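Aryl acylamidase (bacterium CSBL00001, PDB 4YJ6) is an amidase-signature hydrolase that probably cleaves the amide bond of aryl acylamides. Local coordinates at residues I35-E39 and Y50-D54; R41-A47 and A169-I175. All coordinates share one frame; numbering follows the deposited sequence.

Contact 1 (I35-E39 and Y50-D54); sequences IDLIE and YKAYD
Ile35 lies across one face of the Tyr53 ring, its CG1 3.6 Å from the centroid of that ring and only 8° off the normal, a CH-pi contact over the middle of the face. Two further carbons add apolar contacts: CD1 lies near CG at the root of the ring, and Ile35 CG2 comes within 3.5 Å of Tyr53 CE2. With CG1 beside the backbone N (chi1 -75°) and CD1 extended from it, the isoleucine lies along the ring instead of poking it with a single methyl. Lys51 CB sits above the rim of the opposite face, so the ring lies between helix 27-45 and the last residue of strand 48-51. At the far end of the ring, Ile38 CG2 touches Tyr53 OH at 3.2 Å.

The polar part gathers on one oxygen. Tyr53 OH donates to Glu39 OE2 at 2.7 Å, in the plane of the ring, using the anti lone pair of a carboxylate turned nearly perpendicular to that ring (89°). Lys51, extended beyond CG, brings its NZ to Glu39 OE2, also at 2.7 Å, on the syn side and somewhat out of the carboxylate plane, forming a salt bridge. Glu39 bends at chi2 to receive both. A phenylalanine in place of Tyr53 would probably leave the anti side of Glu39 OE2 without its phenolic donor and the carboxylate freer to turn.

The arrangement is that of a helix packed on a small mixed sheet: Ile35 and Ile38 of helix 27-45 also rest on Leu128 of the central strand 126-131, while Glu39 meets outer strand 48-51 and the first turn of helix 53-69, with apolar contacts inside and the Glu39-Lys51 pair at the exposed margin.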
loop_
_atom_site.group_PDB
_atom_site.type_symbol
_atom_site.label_atom_id
_atom_site.label_comp_id
_atom_site.label_asym_id
_atom_site.label_seq_id
_atom_site.Cartn_x
_atom_site.Cartn_y
_atom_site.Cartn_z
ATOM N N ILE A 35 -15.638 15.986 -2.388
ATOM C CA ILE A 35 -14.860 17.198 -2.195
ATOM C C ILE A 35 -15.214 17.779 -0.822
ATOM O O ILE A 35 -14.339 18.201 -0.074
ATOM C CB ILE A 35 -15.133 18.213 -3.329
ATOM C CG1 ILE A 35 -14.422 17.765 -4.608
ATOM C CG2 ILE A 35 -14.664 19.641 -2.953
ATOM C CD1 ILE A 35 -14.850 18.562 -5.910
ATOM N N ASP A 36 -16.497 17.779 -0.493
ATOM C CA ASP A 36 -16.922 18.307 0.793
ATOM C C ASP A 36 -16.230 17.551 1.927
ATOM O O ASP A 36 -15.754 18.170 2.896
ATOM C CB ASP A 36 -18.430 18.180 0.980
ATOM C CG ASP A 36 -19.225 19.111 0.080
ATOM O OD1 ASP A 36 -18.648 20.102 -0.427
ATOM O OD2 ASP A 36 -20.435 18.822 -0.099
ATOM N N LEU A 37 -16.175 16.218 1.814
ATOM C CA LEU A 37 -15.529 15.398 2.853
ATOM C C LEU A 37 -14.030 15.696 2.947
ATOM O O LEU A 37 -13.483 15.765 4.040
ATOM C CB LEU A 37 -15.732 13.894 2.582
ATOM C CG LEU A 37 -17.142 13.378 2.808
ATOM C CD1 LEU A 37 -17.245 11.939 2.351
ATOM C CD2 LEU A 37 -17.530 13.482 4.296
ATOM N N ILE A 38 -13.363 15.851 1.803
ATOM C CA ILE A 38 -11.954 16.173 1.832
ATOM C C ILE A 38 -11.767 17.526 2.499
ATOM O O ILE A 38 -10.912 17.687 3.357
ATOM C CB ILE A 38 -11.332 16.207 0.408
ATOM C CG1 ILE A 38 -11.314 14.782 -0.199
ATOM C CG2 ILE A 38 -9.951 16.821 0.471
ATOM C CD1 ILE A 38 -10.947 14.736 -1.735
ATOM N N GLU A 39 -12.546 18.525 2.077
ATOM C CA GLU A 39 -12.349 19.858 2.624
ATOM C C GLU A 39 -12.636 19.922 4.124
ATOM O O GLU A 39 -12.002 20.686 4.849
ATOM C CB GLU A 39 -13.206 20.878 1.841
ATOM C CG GLU A 39 -12.754 21.008 0.402
ATOM C CD GLU A 39 -11.318 21.505 0.283
ATOM O OE1 GLU A 39 -10.955 22.502 0.956
ATOM O OE2 GLU A 39 -10.541 20.888 -0.473
ATOM N N TYR A 50 -2.457 16.911 -3.604
ATOM C CA TYR A 50 -2.854 17.600 -4.855
ATOM C C TYR A 50 -4.347 17.384 -5.037
ATOM O O TYR A 50 -4.840 16.263 -4.834
ATOM C CB TYR A 50 -2.102 17.028 -6.071
ATOM C CG TYR A 50 -2.581 17.605 -7.388
ATOM C CD1 TYR A 50 -2.393 18.953 -7.674
ATOM C CD2 TYR A 50 -3.200 16.794 -8.358
ATOM C CE1 TYR A 50 -2.829 19.494 -8.865
ATOM C CE2 TYR A 50 -3.632 17.341 -9.577
ATOM C CZ TYR A 50 -3.430 18.689 -9.805
ATOM O OH TYR A 50 -3.841 19.261 -10.993
ATOM N N LYS A 51 -5.069 18.441 -5.428
ATOM C CA LYS A 51 -6.496 18.339 -5.654
ATOM C C LYS A 51 -6.745 18.580 -7.130
ATOM O O LYS A 51 -6.270 19.587 -7.686
ATOM C CB LYS A 51 -7.238 19.379 -4.802
ATOM C CG LYS A 51 -7.083 19.104 -3.313
ATOM C CD LYS A 51 -7.526 20.279 -2.418
ATOM C CE LYS A 51 -7.395 19.885 -0.935
ATOM N NZ LYS A 51 -7.836 20.982 -0.005
ATOM N N ALA A 52 -7.456 17.645 -7.758
ATOM C CA ALA A 52 -7.778 17.725 -9.191
ATOM C C ALA A 52 -9.299 17.838 -9.340
ATOM O O ALA A 52 -9.935 17.111 -10.116
ATOM C CB ALA A 52 -7.265 16.482 -9.939
ATOM N N TYR A 53 -9.865 18.783 -8.617
ATOM C CA TYR A 53 -11.304 18.840 -8.507
ATOM C C TYR A 53 -11.948 19.154 -9.855
ATOM O O TYR A 53 -12.960 18.554 -10.233
ATOM C CB TYR A 53 -11.699 19.894 -7.480
ATOM C CG TYR A 53 -11.363 19.560 -6.049
ATOM C CD1 TYR A 53 -10.895 18.290 -5.683
ATOM C CD2 TYR A 53 -11.540 20.509 -5.050
ATOM C CE1 TYR A 53 -10.646 17.987 -4.334
ATOM C CE2 TYR A 53 -11.285 20.205 -3.714
ATOM C CZ TYR A 53 -10.834 18.943 -3.374
ATOM O OH TYR A 53 -10.571 18.638 -2.048
ATOM N N ASP A 54 -11.405 20.111 -10.602
ATOM C CA ASP A 54 -12.090 20.445 -11.854
ATOM C C ASP A 54 -11.999 19.298 -12.855
ATOM O O ASP A 54 -12.943 19.036 -13.596
ATOM C CB ASP A 54 -11.531 21.744 -12.480
ATOM C CG ASP A 54 -12.108 22.995 -11.842
ATOM O OD1 ASP A 54 -13.014 22.886 -10.984
ATOM O OD2 ASP A 54 -11.644 24.098 -12.211
#

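Contact 2 (R41-A47 and A169-I175)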
loop_
_atom_site.group_PDB
_atom_site.type_symbol
_atom_site.label_atom_id
_atom_site.label_comp_id
_atom_site.label_asym_id
_atom_site.label_seq_id
_atom_site.Cartn_x
_atom_site.Cartn_y
_atom_site.Cartn_z
ATOM N N ARG A 41 -12.621 17.162 6.344
ATOM C CA ARG A 41 -12.007 16.122 7.192
ATOM C C ARG A 41 -10.492 16.003 7.003
ATOM O O ARG A 41 -9.772 15.625 7.928
ATOM C CB ARG A 41 -12.675 14.768 6.911
ATOM C CG ARG A 41 -14.139 14.696 7.342
ATOM C CD ARG A 41 -14.711 13.313 7.175
ATOM N NE ARG A 41 -14.202 12.400 8.209
ATOM C CZ ARG A 41 -14.743 12.262 9.412
ATOM N NH1 ARG A 41 -15.853 12.945 9.741
ATOM N NH2 ARG A 41 -14.212 11.416 10.278
ATOM N N ASP A 42 -9.992 16.383 5.831
ATOM C CA ASP A 42 -8.569 16.217 5.556
ATOM C C ASP A 42 -7.676 17.238 6.243
ATOM O O ASP A 42 -6.518 16.974 6.423
ATOM C CB ASP A 42 -8.277 16.189 4.041
ATOM C CG ASP A 42 -6.830 15.774 3.735
ATOM O OD1 ASP A 42 -6.447 14.682 4.165
ATOM O OD2 ASP A 42 -6.085 16.555 3.134
ATOM N N PRO A 43 -8.199 18.417 6.632
ATOM C CA PRO A 43 -7.283 19.331 7.333
ATOM C C PRO A 43 -6.533 18.691 8.495
ATOM O O PRO A 43 -5.342 18.954 8.623
ATOM C CB PRO A 43 -8.214 20.448 7.836
ATOM C CG PRO A 43 -9.239 20.546 6.729
ATOM C CD PRO A 43 -9.490 19.073 6.320
ATOM N N GLY A 44 -7.184 17.864 9.307
ATOM C CA GLY A 44 -6.485 17.200 10.395
ATOM C C GLY A 44 -5.588 16.058 9.927
ATOM O O GLY A 44 -4.477 15.873 10.440
ATOM N N LEU A 45 -6.070 15.291 8.960
ATOM C CA LEU A 45 -5.328 14.130 8.468
ATOM C C LEU A 45 -4.110 14.485 7.624
ATOM O O LEU A 45 -3.123 13.779 7.681
ATOM C CB LEU A 45 -6.228 13.231 7.612
ATOM C CG LEU A 45 -7.508 12.710 8.234
ATOM C CD1 LEU A 45 -8.206 11.924 7.126
ATOM C CD2 LEU A 45 -7.253 11.878 9.526
ATOM N N ASN A 46 -4.194 15.529 6.799
ATOM C CA ASN A 46 -3.101 15.945 5.929
ATOM C C ASN A 46 -2.710 14.795 5.006
ATOM O O ASN A 46 -1.529 14.496 4.838
ATOM C CB ASN A 46 -1.895 16.446 6.748
ATOM C CG ASN A 46 -0.828 17.147 5.911
ATOM O OD1 ASN A 46 -1.121 17.939 4.997
ATOM N ND2 ASN A 46 0.441 16.883 6.241
ATOM N N ALA A 47 -3.726 14.191 4.399
ATOM C CA ALA A 47 -3.528 13.054 3.493
ATOM C C ALA A 47 -3.430 13.494 2.027
ATOM O O ALA A 47 -2.759 12.863 1.237
ATOM C CB ALA A 47 -4.687 12.043 3.676
ATOM N N ALA A 169 -5.135 6.705 5.100
ATOM C CA ALA A 169 -5.831 7.628 5.997
ATOM C C ALA A 169 -7.189 8.043 5.395
ATOM O O ALA A 169 -8.210 8.045 6.072
ATOM C CB ALA A 169 -4.949 8.877 6.285
ATOM N N LEU A 170 -7.219 8.346 4.103
ATOM C CA LEU A 170 -8.499 8.686 3.488
ATOM C C LEU A 170 -9.493 7.540 3.553
ATOM O O LEU A 170 -10.673 7.756 3.839
ATOM C CB LEU A 170 -8.320 9.124 2.019
ATOM C CG LEU A 170 -7.565 10.439 1.841
ATOM C CD1 LEU A 170 -7.466 10.772 0.317
ATOM C CD2 LEU A 170 -8.278 11.579 2.567
ATOM N N VAL A 171 -9.032 6.311 3.293
ATOM C CA VAL A 171 -9.920 5.165 3.324
ATOM C C VAL A 171 -10.379 4.879 4.762
ATOM O O VAL A 171 -11.547 4.582 4.976
ATOM C CB VAL A 171 -9.224 3.921 2.700
ATOM C CG1 VAL A 171 -10.080 2.633 2.872
ATOM C CG2 VAL A 171 -8.952 4.239 1.194
ATOM N N ALA A 172 -9.458 4.974 5.722
ATOM C CA ALA A 172 -9.795 4.682 7.111
ATOM C C ALA A 172 -10.752 5.715 7.695
ATOM O O ALA A 172 -11.497 5.399 8.642
ATOM C CB ALA A 172 -8.524 4.583 7.973
ATOM N N ASP A 173 -10.752 6.908 7.117
ATOM C CA ASP A 173 -11.605 8.001 7.612
ATOM C C ASP A 173 -12.910 8.051 6.824
ATOM O O ASP A 173 -13.733 8.948 7.042
ATOM C CB ASP A 173 -10.864 9.339 7.532
ATOM C CG ASP A 173 -11.427 10.392 8.499
ATOM O OD1 ASP A 173 -11.735 10.029 9.641
ATOM O OD2 ASP A 173 -11.557 11.572 8.107
ATOM N N GLY A 174 -13.119 7.094 5.913
ATOM C CA GLY A 174 -14.395 6.974 5.233
ATOM C C GLY A 174 -14.554 7.878 3.999
ATOM O O GLY A 174 -15.635 7.917 3.411
ATOM N N ILE A 175 -13.478 8.564 3.603
ATOM C CA ILE A 175 -13.582 9.670 2.644
ATOM C C ILE A 175 -13.692 9.163 1.210
ATOM O O ILE A 175 -14.434 9.730 0.423
ATOM C CB ILE A 175 -12.412 10.631 2.805
ATOM C CG1 ILE A 175 -12.523 11.335 4.171
ATOM C CG2 ILE A 175 -12.399 11.744 1.685
ATOM C CD1 ILE A 175 -11.276 12.054 4.599
#
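The C-terminal end of helix 27-45 and the end of helix 165-172 approach at both limits of the contact, the CA atoms of Ala47 and Ala169 lying 6.4 Å apart and those of Arg41 and Ile175 8.0 Å. Past its last turn the second helix closes in a Schellman motif at Gly174, whose positive phi would jam a side chain against the preceding carbonyl oxygen.

Arg41 grips the Asp173 carboxylate side-on with two nitrogens. Its NH2 meets Asp173 OD1 at 2.9 Å, almost straight at 173° and in the guanidinium plane, whereas NE reaches Asp173 OD2 at 2.8 Å with a more bent N-H (150°). The two planes are inclined by 37°, and both oxygens are approached from above the carboxylate plane, so the bidentate pair is twisted rather than coplanar. A bend at chi3 turns the arginine's NE edge to the acid, while CB of Arg41 rests on Ile175 CD1.

Next to this bridge Leu45 CD1 lies 3.5 Å from Asp173 OD2 and 4.0 Å from Ile175 CD1. Further along, Ala47 CB lies against Ala169 CB; the small alanines let the backbones come close here. Ala47 CB is also 3.8 Å from Leu170 CG. Asp42 steadies this end: its OD1 accepts from Ala47 N through the syn lone pair, and its OD2 from Val48 N, tying down the chain as it leaves the helix. Leu170 CD2 packs beside that carboxylate.

Asp173 OD2 is also bridged by Arg493, which bonds to Arg41 O as well, bringing the C-terminal segment into the junction. A buried carboxylate set between two arginines is likely to stay ionised, its negative charge stabilised by both.

The two contacts have their centres about 12 Å apart and share helix 27-45: contact 1 uses the turn at 35-39, contact 2 the helix's end and the residues just after it. Along the chain their segments alternate, 35-39, 41-47, 50-54, then 169-175, so the chain leaves the helix through contact 2 and returns to it, by way of strand 48-51, in contact 1. They touch directly where Ile38 CG1 meets Ile175 CG2 at 3.7 Å. Contact 1 is local and partly exposed, whereas contact 2 is buried and spans more than 120 residues. Together they fix one helix both to the small sheet beside it and to helix 165-172 of the amidase fold.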